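Local coordinates for protein putative mandelate racemase (Salmonella typhimurium, PDB 2O56) that binds magnesium and is probably a hydro-lyase of the mandelate racemase group in the enolase superfamily, its substrate not being established, at residues A[386-389]-A[390-394]; A[329-332]-A[333-337]. All coordinates share one frame; numbering follows the deposited sequence.

Contact 1 of 2, residues A[386-389]-A[390-394]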
loop_
_atom_site.group_PDB
_atom_site.type_symbol
_atom_site.label_atom_id
_atom_site.label_comp_id
_atom_site.label_asym_id
_atom_site.label_seq_id
_atom_site.Cartn_x
_atom_site.Cartn_y
_atom_site.Cartn_z
ATOM N N THR A 386 35.866 -4.783 40.798
ATOM C CA THR A 386 36.812 -5.161 41.871
ATOM C C THR A 386 36.249 -4.757 43.217
ATOM O O THR A 386 35.443 -3.821 43.287
ATOM C CB THR A 386 38.160 -4.443 41.734
ATOM O OG1 THR A 386 37.960 -3.038 41.902
ATOM C CG2 THR A 386 38.796 -4.718 40.398
ATOM N N GLU A 387 36.704 -5.425 44.280
ATOM C CA GLU A 387 36.331 -5.055 45.654
ATOM C C GLU A 387 36.643 -3.594 45.988
ATOM O O GLU A 387 35.858 -2.919 46.658
ATOM C CB GLU A 387 37.012 -5.976 46.675
ATOM C CG GLU A 387 36.401 -7.377 46.776
ATOM C CD GLU A 387 34.940 -7.367 47.204
ATOM O OE1 GLU A 387 34.557 -6.529 48.056
ATOM O OE2 GLU A 387 34.174 -8.207 46.690
ATOM N N GLU A 388 37.790 -3.123 45.507
ATOM C CA GLU A 388 38.253 -1.748 45.735
ATOM C C GLU A 388 37.319 -0.694 45.129
ATOM O O GLU A 388 36.989 0.307 45.768
ATOM C CB GLU A 388 39.661 -1.572 45.159
ATOM C CG GLU A 388 40.246 -0.176 45.345
ATOM C CD GLU A 388 41.748 -0.114 45.097
ATOM O OE1 GLU A 388 42.383 -1.187 44.971
ATOM O OE2 GLU A 388 42.294 1.009 45.030
ATOM N N THR A 389 36.916 -0.925 43.882
ATOM C CA THR A 389 35.931 -0.094 43.210
ATOM C C THR A 389 34.598 -0.093 43.972
ATOM O O THR A 389 34.002 0.967 44.208
ATOM C CB THR A 389 35.768 -0.528 41.729
ATOM O OG1 THR A 389 37.009 -0.306 41.032
ATOM C CG2 THR A 389 34.684 0.277 41.037
ATOM N N MET A 390 34.148 -1.272 44.383
ATOM C CA MET A 390 32.875 -1.369 45.076
ATOM C C MET A 390 32.881 -0.672 46.431
ATOM O O MET A 390 31.886 -0.056 46.824
ATOM C CB MET A 390 32.457 -2.814 45.193
ATOM C CG MET A 390 32.098 -3.430 43.842
ATOM S SD MET A 390 31.150 -4.954 44.034
ATOM C CE MET A 390 32.461 -6.173 44.216
ATOM N N LYS A 391 34.015 -0.750 47.124
ATOM C CA LYS A 391 34.216 -0.058 48.403
ATOM C C LYS A 391 34.039 1.447 48.303
ATOM O O LYS A 391 33.429 2.042 49.177
ATOM C CB LYS A 391 35.599 -0.383 48.980
ATOM C CG LYS A 391 35.567 -1.148 50.288
ATOM C CD LYS A 391 36.202 -2.524 50.148
ATOM C CE LYS A 391 35.152 -3.625 50.125
ATOM N NZ LYS A 391 34.365 -3.652 48.854
ATOM N N LYS A 392 34.563 2.060 47.238
ATOM C CA LYS A 392 34.527 3.520 47.106
ATOM C C LYS A 392 33.443 4.084 46.172
ATOM O O LYS A 392 33.452 5.270 45.849
ATOM C CB LYS A 392 35.916 4.082 46.751
ATOM C CG LYS A 392 36.466 3.681 45.402
ATOM C CD LYS A 392 37.694 4.519 45.042
ATOM C CE LYS A 392 38.160 4.235 43.611
ATOM N NZ LYS A 392 39.239 3.201 43.543
ATOM N N SER A 393 32.506 3.246 45.744
ATOM C CA SER A 393 31.441 3.691 44.848
ATOM C C SER A 393 30.162 3.915 45.628
ATOM O O SER A 393 29.688 3.001 46.284
ATOM C CB SER A 393 31.164 2.624 43.788
ATOM O OG SER A 393 32.242 2.457 42.900
ATOM N N PRO A 394 29.569 5.117 45.525
ATOM C CA PRO A 394 28.253 5.356 46.134
ATOM C C PRO A 394 27.177 4.335 45.690
ATOM O O PRO A 394 26.977 4.118 44.488
ATOM C CB PRO A 394 27.894 6.773 45.662
ATOM C CG PRO A 394 29.164 7.394 45.256
ATOM C CD PRO A 394 30.096 6.308 44.834
#
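K391 folds its aliphatic chain back over the carbonyl oxygen of E387, one helical turn earlier. The chain bends at its second, third and fourth torsions, which brings the ammonium group down beside that oxygen. NZ donates to E387 O at 2.8 Å and also forms a salt bridge with E387 OE1 at 3.0 Å. The carboxylate oxygen is met on its anti side, with NZ 26° out of the carboxylate plane. E387 O also takes the backbone N-H of K391. The two donors reach it from opposite faces of the carbonyl plane, so a single residue grips this oxygen twice. The other carboxylate oxygen, E387 OE2, lies 3.6 Å from CE of M390, where the methionine chain turns at its last torsion. M390 CG also packs on T386 O, and the backbone N-H of M390 donates to the same oxygen.

T386 is the N-cap of the short helix 387-392, which leads into strand 395-398, outermost within this chain in the antiparallel sheet of the N-terminal capping domain. T386 OG1 accepts from T389 N at 3.1 Å in a nearly straight bond, 165° at the hydrogen. At the far end S393 OG donates to T389 O at 2.7 Å. This hydroxyl stands above the carbonyl plane, 45° out of it. The first torsion of S393 sets OG anti to the carbonyl carbon, beside its own backbone N, facing back along the helix. S393 OG is also hydrogen-bonded to A15 N, just past strand 6-13, and P394 pairs through its backbone with D13 at the end of that strand. On the exposed flank K392 NZ stays 4.0 Å from E388 OE2, beyond salt-bridge range.

Contact 2 of 2, residues A[329-332]-A[333-337]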
loop_
_atom_site.group_PDB
_atom_site.type_symbol
_atom_site.label_atom_id
_atom_site.label_comp_id
_atom_site.label_asym_id
_atom_site.label_seq_id
_atom_site.Cartn_x
_atom_site.Cartn_y
_atom_site.Cartn_z
ATOM N N ILE A 329 32.281 -4.441 31.683
ATOM C CA ILE A 329 31.138 -5.349 31.731
ATOM C C ILE A 329 30.361 -5.328 30.419
ATOM O O ILE A 329 30.005 -6.384 29.882
ATOM C CB ILE A 329 30.205 -5.064 32.951
ATOM C CG1 ILE A 329 30.902 -5.543 34.243
ATOM C CG2 ILE A 329 28.881 -5.787 32.794
ATOM C CD1 ILE A 329 30.183 -5.131 35.554
ATOM N N SER A 330 30.125 -4.126 29.909
ATOM C CA SER A 330 29.577 -3.933 28.564
ATOM C C SER A 330 30.384 -4.679 27.492
ATOM O O SER A 330 29.831 -5.385 26.650
ATOM C CB SER A 330 29.501 -2.440 28.237
ATOM O OG SER A 330 28.527 -2.204 27.235
ATOM N N THR A 331 31.697 -4.531 27.522
ATOM C CA THR A 331 32.534 -5.218 26.552
ATOM C C THR A 331 32.369 -6.737 26.618
ATOM O O THR A 331 32.131 -7.383 25.589
ATOM C CB THR A 331 33.995 -4.801 26.685
ATOM O OG1 THR A 331 34.114 -3.454 26.232
ATOM C CG2 THR A 331 34.905 -5.709 25.829
ATOM N N ALA A 332 32.442 -7.285 27.832
ATOM C CA ALA A 332 32.250 -8.704 28.074
ATOM C C ALA A 332 30.972 -9.244 27.454
ATOM O O ALA A 332 31.015 -10.225 26.695
ATOM C CB ALA A 332 32.267 -8.994 29.585
ATOM N N VAL A 333 29.839 -8.613 27.763
ATOM C CA VAL A 333 28.561 -9.164 27.350
ATOM C C VAL A 333 28.377 -9.038 25.848
ATOM O O VAL A 333 27.821 -9.930 25.208
ATOM C CB VAL A 333 27.344 -8.595 28.148
ATOM C CG1 VAL A 333 27.615 -8.683 29.613
ATOM C CG2 VAL A 333 27.035 -7.159 27.772
ATOM N N ALA A 334 28.873 -7.937 25.287
ATOM C CA ALA A 334 29.000 -7.794 23.836
ATOM C C ALA A 334 29.749 -8.952 23.166
ATOM O O ALA A 334 29.276 -9.514 22.185
ATOM C CB ALA A 334 29.627 -6.460 23.494
ATOM N N LEU A 335 30.917 -9.310 23.702
ATOM C CA LEU A 335 31.712 -10.414 23.161
ATOM C C LEU A 335 31.005 -11.768 23.158
ATOM O O LEU A 335 31.142 -12.525 22.200
ATOM C CB LEU A 335 33.068 -10.519 23.867
ATOM C CG LEU A 335 33.945 -9.279 23.726
ATOM C CD1 LEU A 335 35.215 -9.451 24.537
ATOM C CD2 LEU A 335 34.255 -8.963 22.255
ATOM N N HIS A 336 30.271 -12.065 24.233
ATOM C CA HIS A 336 29.446 -13.257 24.316
ATOM C C HIS A 336 28.328 -13.316 23.277
ATOM O O HIS A 336 28.105 -14.351 22.636
ATOM C CB HIS A 336 28.851 -13.380 25.724
ATOM C CG HIS A 336 29.851 -13.766 26.779
ATOM N ND1 HIS A 336 30.355 -15.044 26.898
ATOM C CD2 HIS A 336 30.447 -13.037 27.754
ATOM C CE1 HIS A 336 31.222 -15.085 27.893
ATOM N NE2 HIS A 336 31.291 -13.881 28.435
ATOM N N MET A 337 27.605 -12.218 23.117
ATOM C CA MET A 337 26.512 -12.175 22.145
ATOM C C MET A 337 27.107 -12.339 20.757
ATOM O O MET A 337 26.633 -13.135 19.961
ATOM C CB MET A 337 25.771 -10.836 22.239
ATOM C CG MET A 337 24.450 -10.738 21.403
ATOM S SD MET A 337 23.110 -11.763 22.029
ATOM C CE MET A 337 22.685 -10.908 23.542
#
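T331 and L335 lie side by side on one flank of helix 328-340 and point the same way. This is the i to i+4 spacing of a regular alpha-helix, here in the barrel domain of the enolase fold. The methyl CG2 of T331 meets CD1 of L335 at 4.0 Å. L335 CG sits closer in, 3.2 Å from T331 O, the oxygen that accepts L335 N. The leucine side chain goes on to touch H347 of strand 347-350.

I329 and V333 pair more loosely on another side, with CG2 of I329 4.5 Å from CG1 of V333. Both valine methyls rest on carbonyl oxygens of the preceding turn: CG1 is 3.3 Å from I329 O, while CG2 approaches S330 O at 3.5 Å. Chi1 of -50° sets CG1 beside the valine's own backbone N and brings it down on the isoleucine carbonyl. I329 itself reaches out to F41 and E43 of strand 39-44, so this flank joins the barrel domain to the capping domain. The methyl group of A334 lies close to the carbonyl oxygens of S330 and T331.

H336 is held by both ring nitrogens, ND1 by Y119 N and NE2 by I381 O. These two bonds fix the rotation of the buried imidazole. Its ring is oblique to the carbonyl oxygen of A332. That oxygen accepts H336 N at 3.2 Å, with the donor in the carbonyl plane, and H336 CD2 lies 3.1 Å from the same A332 O.

In the fold
Contact 2 precedes contact 1 in the chain, and the two do not touch. Their centres are 21 Å apart and their nearest atoms about 8 Å. The centre of contact 2 is about 10 Å from the chain centre, that of contact 1 about 24 Å. Contact 2 is buried; contact 1 is partly exposed. Both reach the antiparallel sheet of the capping domain, at opposite outermost strands within the chain: 329-337 meets strand 39-44, while 386-394 runs into strand 395-398. The magnesium site of E221, E247 and E273 is nearer contact 2. The side chain of S330 is about 10 Å from that of E273 and about 13 Å from the magnesium ion. Contact 1 is remote from it.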